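Putative adhesin (Komagataella phaffii, PDB 5FX8) is a putative cell-wall adhesin that may mediate cell-cell contact through salt bridges and hydrogen bonds to other proteins; this chain is its N-terminal part. Local coordinates at residues F29-A34 with A312-F317; I50-E55 with D86-T91; V163-D168 with V276-N281. One frame throughout, in Å; residues are numbered along the deposited sequence.

Interaction 1 of 3, residues F29-A34 with A312-F317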
loop_
_atom_site.group_PDB
_atom_site.type_symbol
_atom_site.label_atom_id
_atom_site.label_comp_id
_atom_site.label_asym_id
_atom_site.label_seq_id
_atom_site.Cartn_x
_atom_site.Cartn_y
_atom_site.Cartn_z
ATOM N N PHE C 29 -63.236 35.649 13.116
ATOM C CA PHE C 29 -64.686 35.817 13.173
ATOM C C PHE C 29 -65.056 36.927 12.204
ATOM O O PHE C 29 -64.795 38.096 12.469
ATOM C CB PHE C 29 -65.147 36.128 14.597
ATOM C CG PHE C 29 -64.868 35.027 15.568
ATOM C CD1 PHE C 29 -63.659 34.967 16.241
ATOM C CD2 PHE C 29 -65.791 34.026 15.778
ATOM C CE1 PHE C 29 -63.381 33.951 17.119
ATOM C CE2 PHE C 29 -65.533 33.013 16.665
ATOM C CZ PHE C 29 -64.317 32.977 17.337
ATOM N N VAL C 30 -65.617 36.561 11.078
ATOM C CA VAL C 30 -65.950 37.508 10.030
ATOM C C VAL C 30 -67.321 38.093 10.320
ATOM O O VAL C 30 -68.264 37.356 10.620
ATOM C CB VAL C 30 -65.916 36.826 8.654
ATOM C CG1 VAL C 30 -66.272 37.799 7.535
ATOM C CG2 VAL C 30 -64.560 36.251 8.426
ATOM N N PHE C 31 -67.428 39.417 10.229
ATOM C CA PHE C 31 -68.665 40.148 10.453
ATOM C C PHE C 31 -69.044 40.874 9.176
ATOM O O PHE C 31 -68.230 41.607 8.615
ATOM C CB PHE C 31 -68.526 41.149 11.591
ATOM C CG PHE C 31 -68.357 40.525 12.945
ATOM C CD1 PHE C 31 -67.122 40.109 13.380
ATOM C CD2 PHE C 31 -69.429 40.392 13.793
ATOM C CE1 PHE C 31 -66.965 39.564 14.608
ATOM C CE2 PHE C 31 -69.271 39.850 15.024
ATOM C CZ PHE C 31 -68.029 39.431 15.428
ATOM N N SER C 32 -70.276 40.669 8.724
ATOM C CA SER C 32 -70.761 41.297 7.507
ATOM C C SER C 32 -72.263 41.507 7.605
ATOM O O SER C 32 -72.948 40.890 8.415
ATOM C CB SER C 32 -70.435 40.464 6.267
ATOM O OG SER C 32 -70.991 41.047 5.105
ATOM N N THR C 33 -72.760 42.416 6.778
ATOM C CA THR C 33 -74.188 42.631 6.619
ATOM C C THR C 33 -74.458 42.785 5.130
ATOM O O THR C 33 -73.863 43.642 4.475
ATOM C CB THR C 33 -74.650 43.856 7.413
ATOM O OG1 THR C 33 -73.781 44.956 7.148
ATOM C CG2 THR C 33 -74.560 43.590 8.863
ATOM N N ALA C 34 -75.294 41.909 4.584
ATOM C CA ALA C 34 -75.770 42.045 3.213
ATOM C C ALA C 34 -77.251 41.723 3.056
ATOM O O ALA C 34 -77.791 41.924 1.968
ATOM C CB ALA C 34 -74.955 41.161 2.264
ATOM N N ALA C 312 -57.827 46.971 15.414
ATOM C CA ALA C 312 -58.331 47.735 14.272
ATOM C C ALA C 312 -59.017 46.773 13.305
ATOM O O ALA C 312 -58.524 46.464 12.222
ATOM C CB ALA C 312 -57.203 48.495 13.596
ATOM N N ALA C 313 -60.197 46.315 13.711
ATOM C CA ALA C 313 -60.791 45.134 13.114
ATOM C C ALA C 313 -61.925 45.411 12.144
ATOM O O ALA C 313 -62.225 44.543 11.326
ATOM C CB ALA C 313 -61.308 44.212 14.211
ATOM N N PHE C 314 -62.567 46.570 12.202
ATOM C CA PHE C 314 -63.771 46.812 11.421
ATOM C C PHE C 314 -63.563 47.904 10.378
ATOM O O PHE C 314 -63.021 48.969 10.673
ATOM C CB PHE C 314 -64.941 47.179 12.335
ATOM C CG PHE C 314 -65.416 46.043 13.188
ATOM C CD1 PHE C 314 -66.355 45.161 12.717
ATOM C CD2 PHE C 314 -64.902 45.852 14.449
ATOM C CE1 PHE C 314 -66.785 44.127 13.490
ATOM C CE2 PHE C 314 -65.320 44.813 15.217
ATOM C CZ PHE C 314 -66.268 43.947 14.740
ATOM N N GLU C 315 -64.030 47.631 9.158
ATOM C CA GLU C 315 -63.940 48.555 8.035
ATOM C C GLU C 315 -65.198 49.387 7.819
ATOM O O GLU C 315 -65.106 50.476 7.256
ATOM C CB GLU C 315 -63.639 47.793 6.738
ATOM C CG GLU C 315 -62.501 46.798 6.854
ATOM C CD GLU C 315 -61.912 46.414 5.510
ATOM O OE1 GLU C 315 -62.500 45.565 4.811
ATOM O OE2 GLU C 315 -60.853 46.960 5.160
ATOM N N ALA C 316 -66.369 48.894 8.214
ATOM C CA ALA C 316 -67.620 49.619 8.034
ATOM C C ALA C 316 -68.434 49.522 9.302
ATOM O O ALA C 316 -68.541 48.449 9.896
ATOM C CB ALA C 316 -68.461 49.073 6.885
ATOM N N PHE C 317 -69.028 50.643 9.691
ATOM C CA PHE C 317 -69.811 50.700 10.914
ATOM C C PHE C 317 -70.702 51.929 10.923
ATOM O O PHE C 317 -70.243 53.019 10.575
ATOM C CB PHE C 317 -68.880 50.716 12.111
ATOM C CG PHE C 317 -69.583 50.758 13.416
ATOM C CD1 PHE C 317 -70.489 49.784 13.758
ATOM C CD2 PHE C 317 -69.333 51.777 14.306
ATOM C CE1 PHE C 317 -71.131 49.816 14.969
ATOM C CE2 PHE C 317 -69.971 51.820 15.527
ATOM C CZ PHE C 317 -70.879 50.832 15.858
#
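F314 presents its CZ corner to one face of the F31 ring. CZ of F314 hangs 4.2 Å over the F31 ring, nearer its border than its centre. In return, F31 CB lies at the edge of the F314 ring, near its plane. The two rings are inclined at 58°, with centroids 5.5 Å apart, so the pair is oblique. The closest approach is 3.9 Å, from F31 CB to F314 CE1. CE1 of F314 also comes within 4.0 Å of F31 CG. No hydrogen bond joins the two segments, and the meeting is purely apolar.

F31 starts out toward the other segment. With its CG beside the backbone N (chi1 -68°), its ring turns one face to F314 CZ. The first bond of the F314 side chain does not point at segment 29-34, but the end of its ring comes nearer.

Segment 29-34 belongs to the first cohesin-like domain, a beta-sheet module. Strand 312-319, from the C-terminal end of the chain, joins the sheet of that domain. Strands 25-31 and 312-319 each pair antiparallel with strand 101-114. The chain turns a corner at E315, where E315 and A316 both face E105 in a classic beta bulge. F92 meets the F31 ring edge-to-face. F314 also packs on L104, V78 and L79, and P3 and I4 touch F31.

Interaction 2 of 3, residues I50-E55 with D86-T91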
loop_
_atom_site.group_PDB
_atom_site.type_symbol
_atom_site.label_atom_id
_atom_site.label_comp_id
_atom_site.label_asym_id
_atom_site.label_seq_id
_atom_site.Cartn_x
_atom_site.Cartn_y
_atom_site.Cartn_z
ATOM N N ILE C 50 -66.028 27.984 21.642
ATOM C CA ILE C 50 -64.746 27.580 21.081
ATOM C C ILE C 50 -64.542 26.114 21.441
ATOM O O ILE C 50 -64.723 25.751 22.607
ATOM C CB ILE C 50 -63.593 28.451 21.625
ATOM C CG1 ILE C 50 -63.419 29.739 20.818
ATOM C CG2 ILE C 50 -62.277 27.694 21.611
ATOM C CD1 ILE C 50 -64.529 30.705 20.955
ATOM N N PRO C 51 -64.213 25.248 20.487
ATOM C CA PRO C 51 -64.013 23.831 20.811
ATOM C C PRO C 51 -62.871 23.630 21.788
ATOM O O PRO C 51 -61.870 24.334 21.749
ATOM C CB PRO C 51 -63.698 23.203 19.452
ATOM C CG PRO C 51 -63.272 24.316 18.602
ATOM C CD PRO C 51 -64.027 25.512 19.056
ATOM N N ASN C 52 -63.019 22.636 22.661
ATOM C CA ASN C 52 -62.052 22.442 23.740
ATOM C C ASN C 52 -60.628 22.223 23.245
ATOM O O ASN C 52 -59.692 22.395 24.023
ATOM C CB ASN C 52 -62.476 21.268 24.607
ATOM C CG ASN C 52 -63.861 21.446 25.149
ATOM O OD1 ASN C 52 -64.263 22.567 25.444
ATOM N ND2 ASN C 52 -64.616 20.357 25.263
ATOM N N GLU C 53 -60.437 21.842 21.984
ATOM C CA GLU C 53 -59.089 21.569 21.524
ATOM C C GLU C 53 -58.294 22.850 21.319
ATOM O O GLU C 53 -57.061 22.795 21.301
ATOM C CB GLU C 53 -59.119 20.731 20.239
ATOM C CG GLU C 53 -60.032 21.247 19.159
ATOM C CD GLU C 53 -61.397 20.640 19.218
ATOM O OE1 GLU C 53 -61.899 20.388 20.327
ATOM O OE2 GLU C 53 -61.961 20.394 18.141
ATOM N N LEU C 54 -58.975 23.995 21.187
ATOM C CA LEU C 54 -58.344 25.306 21.092
ATOM C C LEU C 54 -58.244 25.964 22.460
ATOM O O LEU C 54 -59.090 25.769 23.326
ATOM C CB LEU C 54 -59.118 26.207 20.140
ATOM C CG LEU C 54 -59.229 25.665 18.722
ATOM C CD1 LEU C 54 -59.990 26.599 17.876
ATOM C CD2 LEU C 54 -57.876 25.458 18.142
ATOM N N GLU C 55 -57.179 26.722 22.659
ATOM C CA GLU C 55 -56.927 27.364 23.937
ATOM C C GLU C 55 -56.314 28.732 23.710
ATOM O O GLU C 55 -55.585 28.948 22.745
ATOM C CB GLU C 55 -56.008 26.516 24.811
ATOM C CG GLU C 55 -56.673 25.250 25.311
ATOM C CD GLU C 55 -55.877 24.544 26.375
ATOM O OE1 GLU C 55 -54.638 24.686 26.380
ATOM O OE2 GLU C 55 -56.498 23.853 27.211
ATOM N N ASP C 86 -64.677 28.475 31.757
ATOM C CA ASP C 86 -65.436 27.342 32.272
ATOM C C ASP C 86 -66.379 26.759 31.230
ATOM O O ASP C 86 -66.445 25.536 31.071
ATOM C CB ASP C 86 -66.244 27.752 33.506
ATOM C CG ASP C 86 -65.364 28.178 34.677
ATOM O OD1 ASP C 86 -64.228 27.668 34.807
ATOM O OD2 ASP C 86 -65.820 29.026 35.474
ATOM N N SER C 87 -67.110 27.600 30.506
ATOM C CA SER C 87 -68.031 27.095 29.498
ATOM C C SER C 87 -67.465 27.105 28.087
ATOM O O SER C 87 -68.077 26.513 27.197
ATOM C CB SER C 87 -69.321 27.901 29.521
ATOM O OG SER C 87 -69.010 29.246 29.293
ATOM N N HIS C 88 -66.333 27.763 27.861
ATOM C CA HIS C 88 -65.692 27.819 26.547
ATOM C C HIS C 88 -66.531 28.608 25.548
ATOM O O HIS C 88 -66.634 28.259 24.377
ATOM C CB HIS C 88 -65.348 26.422 26.031
ATOM C CG HIS C 88 -64.302 25.744 26.853
ATOM N ND1 HIS C 88 -62.982 25.671 26.466
ATOM C CD2 HIS C 88 -64.369 25.156 28.069
ATOM C CE1 HIS C 88 -62.284 25.049 27.401
ATOM N NE2 HIS C 88 -63.104 24.719 28.381
ATOM N N VAL C 89 -67.084 29.722 26.005
ATOM C CA VAL C 89 -67.958 30.553 25.194
ATOM C C VAL C 89 -67.342 31.931 25.066
ATOM O O VAL C 89 -67.008 32.563 26.073
ATOM C CB VAL C 89 -69.364 30.648 25.802
ATOM C CG1 VAL C 89 -70.166 31.719 25.077
ATOM C CG2 VAL C 89 -70.041 29.287 25.753
ATOM N N LEU C 90 -67.209 32.403 23.842
ATOM C CA LEU C 90 -66.709 33.742 23.596
ATOM C C LEU C 90 -67.898 34.670 23.394
ATOM O O LEU C 90 -68.770 34.382 22.576
ATOM C CB LEU C 90 -65.790 33.748 22.376
ATOM C CG LEU C 90 -65.045 35.040 22.058
ATOM C CD1 LEU C 90 -64.111 35.390 23.188
ATOM C CD2 LEU C 90 -64.287 34.954 20.761
ATOM N N THR C 91 -67.949 35.769 24.143
ATOM C CA THR C 91 -69.065 36.700 24.050
ATOM C C THR C 91 -68.612 37.997 23.403
ATOM O O THR C 91 -67.691 38.646 23.887
ATOM C CB THR C 91 -69.658 36.998 25.423
ATOM O OG1 THR C 91 -69.968 35.777 26.096
ATOM C CG2 THR C 91 -70.914 37.812 25.262
#
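N52 sets its amide oxygen over the H88 ring. OD1 of N52 sits 3.4 Å above the plane of the H88 imidazole, over its centre. The amide stands nearly upright on the imidazole, its plane tilted 69° from the ring's. The carbonyl therefore meets the ring face steeply and does not stack on it. With CG of H88 beside the backbone N, the ring is placed beneath the N52 amide. N52 itself belongs to a type I beta turn from P51 to L54, closed by a hydrogen bond from L54 N to P51 O.

I50 leans against L90, the two side chains meeting at a slant. CD1 of I50 reaches L90 CB at 3.6 Å. The backbone adds one hydrogen bond, from I50 N to H88 O, at 2.8 Å and 163°.

H88, with a positive phi of 67°, ends the link between strands 77-84 and 89-94. It and V89 both face D84 in a G1 beta bulge. F83 of strand 77-84 touches both I50 and L90, and F110 of strand 101-114 also packs on L90. The bond at I50 continues the antiparallel pairing of strands 45-49 and 89-94. Beyond the turn, strand 54-55 moves across to pair with strand 101-114.

Interaction 3 of 3, residues V163-D168 with V276-N281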
loop_
_atom_site.group_PDB
_atom_site.type_symbol
_atom_site.label_atom_id
_atom_site.label_comp_id
_atom_site.label_asym_id
_atom_site.label_seq_id
_atom_site.Cartn_x
_atom_site.Cartn_y
_atom_site.Cartn_z
ATOM N N VAL C 163 -37.042 30.746 25.037
ATOM C CA VAL C 163 -37.308 30.033 23.792
ATOM C C VAL C 163 -36.222 29.000 23.596
ATOM O O VAL C 163 -35.037 29.335 23.620
ATOM C CB VAL C 163 -37.312 30.944 22.560
ATOM C CG1 VAL C 163 -38.201 30.341 21.511
ATOM C CG2 VAL C 163 -37.704 32.295 22.904
ATOM N N GLU C 164 -36.614 27.771 23.339
ATOM C CA GLU C 164 -35.700 26.781 22.808
ATOM C C GLU C 164 -35.990 26.662 21.322
ATOM O O GLU C 164 -37.124 26.366 20.930
ATOM C CB GLU C 164 -35.868 25.451 23.526
ATOM C CG GLU C 164 -34.799 24.445 23.185
ATOM C CD GLU C 164 -34.957 23.145 23.928
ATOM O OE1 GLU C 164 -36.018 22.932 24.579
ATOM O OE2 GLU C 164 -34.004 22.335 23.850
ATOM N N TRP C 165 -34.991 26.962 20.502
ATOM C CA TRP C 165 -35.107 26.830 19.062
ATOM C C TRP C 165 -34.599 25.467 18.643
ATOM O O TRP C 165 -33.626 24.967 19.205
ATOM C CB TRP C 165 -34.297 27.896 18.345
ATOM C CG TRP C 165 -34.691 29.272 18.603
ATOM C CD1 TRP C 165 -34.078 30.153 19.434
ATOM C CD2 TRP C 165 -35.762 29.972 17.994
ATOM N NE1 TRP C 165 -34.705 31.365 19.386
ATOM C CE2 TRP C 165 -35.752 31.279 18.510
ATOM C CE3 TRP C 165 -36.741 29.620 17.067
ATOM C CZ2 TRP C 165 -36.688 32.236 18.135
ATOM C CZ3 TRP C 165 -37.664 30.575 16.684
ATOM C CH2 TRP C 165 -37.627 31.868 17.216
ATOM N N PHE C 166 -35.274 24.863 17.666
ATOM C CA PHE C 166 -34.827 23.635 17.019
ATOM C C PHE C 166 -34.634 23.914 15.541
ATOM O O PHE C 166 -35.525 24.460 14.891
ATOM C CB PHE C 166 -35.825 22.486 17.189
ATOM C CG PHE C 166 -35.885 21.914 18.581
ATOM C CD1 PHE C 166 -34.885 22.170 19.495
ATOM C CD2 PHE C 166 -36.941 21.121 18.971
ATOM C CE1 PHE C 166 -34.925 21.654 20.779
ATOM C CE2 PHE C 166 -36.992 20.604 20.258
ATOM C CZ PHE C 166 -35.969 20.876 21.163
ATOM N N VAL C 167 -33.476 23.548 15.013
ATOM C CA VAL C 167 -33.222 23.566 13.581
ATOM C C VAL C 167 -32.993 22.121 13.164
ATOM O O VAL C 167 -32.020 21.489 13.594
ATOM C CB VAL C 167 -32.021 24.447 13.219
ATOM C CG1 VAL C 167 -31.845 24.484 11.730
ATOM C CG2 VAL C 167 -32.205 25.856 13.765
ATOM N N ASP C 168 -33.897 21.582 12.360
ATOM C CA ASP C 168 -33.806 20.209 11.891
ATOM C C ASP C 168 -33.244 20.177 10.481
ATOM O O ASP C 168 -33.723 20.898 9.605
ATOM C CB ASP C 168 -35.172 19.534 11.917
ATOM C CG ASP C 168 -35.579 19.111 13.301
ATOM O OD1 ASP C 168 -34.805 19.364 14.239
ATOM O OD2 ASP C 168 -36.667 18.519 13.460
ATOM N N VAL C 276 -40.463 37.940 19.513
ATOM C CA VAL C 276 -39.039 37.800 19.210
ATOM C C VAL C 276 -38.863 37.606 17.707
ATOM O O VAL C 276 -39.457 36.695 17.125
ATOM C CB VAL C 276 -38.422 36.619 19.992
ATOM C CG1 VAL C 276 -37.222 36.058 19.287
ATOM C CG2 VAL C 276 -38.004 37.066 21.332
ATOM N N GLN C 277 -38.042 38.450 17.077
ATOM C CA GLN C 277 -37.654 38.247 15.682
ATOM C C GLN C 277 -36.452 37.311 15.633
ATOM O O GLN C 277 -35.512 37.461 16.418
ATOM C CB GLN C 277 -37.326 39.569 14.994
ATOM C CG GLN C 277 -38.408 40.624 15.128
ATOM C CD GLN C 277 -39.715 40.202 14.482
ATOM O OE1 GLN C 277 -39.750 39.845 13.296
ATOM N NE2 GLN C 277 -40.802 40.227 15.261
ATOM N N ASN C 278 -36.500 36.332 14.732
ATOM C CA ASN C 278 -35.455 35.321 14.651
ATOM C C ASN C 278 -35.310 34.824 13.228
ATOM O O ASN C 278 -36.290 34.380 12.630
ATOM C CB ASN C 278 -35.757 34.133 15.552
ATOM C CG ASN C 278 -34.700 33.060 15.457
ATOM O OD1 ASN C 278 -34.622 32.334 14.476
ATOM N ND2 ASN C 278 -33.880 32.962 16.475
ATOM N N VAL C 279 -34.089 34.839 12.712
ATOM C CA VAL C 279 -33.805 34.252 11.413
ATOM C C VAL C 279 -32.735 33.186 11.583
ATOM O O VAL C 279 -31.874 33.292 12.456
ATOM C CB VAL C 279 -33.370 35.314 10.397
ATOM C CG1 VAL C 279 -32.110 35.938 10.848
ATOM C CG2 VAL C 279 -33.181 34.694 9.053
ATOM N N VAL C 280 -32.823 32.138 10.773
ATOM C CA VAL C 280 -31.834 31.081 10.728
ATOM C C VAL C 280 -31.510 30.848 9.269
ATOM O O VAL C 280 -32.362 30.376 8.513
ATOM C CB VAL C 280 -32.319 29.788 11.374
ATOM C CG1 VAL C 280 -31.333 28.707 11.100
ATOM C CG2 VAL C 280 -32.439 29.965 12.831
ATOM N N ASN C 281 -30.288 31.161 8.870
ATOM C CA ASN C 281 -29.810 30.817 7.540
ATOM C C ASN C 281 -29.127 29.460 7.600
ATOM O O ASN C 281 -28.267 29.233 8.447
ATOM C CB ASN C 281 -28.845 31.881 7.040
ATOM C CG ASN C 281 -29.389 33.266 7.205
ATOM O OD1 ASN C 281 -29.306 33.859 8.282
ATOM N ND2 ASN C 281 -29.961 33.799 6.138
#
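W165 lays one face of its indole against the amide of N278. The two planes are only 28° apart, so amide and ring are stacked. The two side chains reach for each other from facing strands. ND2 of N278 stands 3.1 Å from the plane of the W165 ring, closer to its border than to its middle, and lies 3.2 Å from W165 CE2. N278 CG lies over the six-membered ring, and N278 CB lies just beyond the CZ2-CH2 edge, 3.3 Å from W165 CZ2. The nitrogens W165 NE1 and N278 ND2 are close, but both are donors and form no hydrogen bond. N278 CG is anti to its backbone N (chi1 179°), which extends the amide across the gap to the ring. OD1 of N278 is hydrogen-bonded to NZ of K154, a bond that probably helps fix the amide's rotation.

The two segments belong to the two facing antiparallel sheets of the second cohesin-like domain, a beta sandwich. Strand 162-170 lies in one sheet and strand 275-286 in the other. The short strand axes approach to 10.0 Å and run 25° apart in direction. Such a distance leaves side chains, and not backbone bonds, to join the sheets.

The opposite face of the W165 indole carries V163 CG1, from its own strand. At the ring edge, near its plane, V276 CG1 comes 4.0 Å from W165 CZ2. Further along, V167 and V280 meet tip to tip, with CG2 of V167 4.0 Å from CG1 of V280. F303 touches V163, W165 and V276, and F265 packs against both W165 and V167.

How the interactions relate
Interaction 2 and segment 29-34 of interaction 1 lie in the first cohesin-like domain. Segment 312-317 joins the same sheet from the C-terminal end. The centres of interactions 1 and 2 are 22 Å apart, and they touch through F29, whose CE1 is 3.9 Å from L90 CD2. Interaction 3 lies in the second domain, on the opposite side of the chain's centre. Its nearest atoms are about 18 Å from interaction 1 and about 17 Å from interaction 2. Along the chain, both fall between the two segments of interaction 1, with interaction 2 complete before interaction 3 begins. The chain thus runs through the first domain, then the second, and returns to add strand 312-319 to the first domain's sheet.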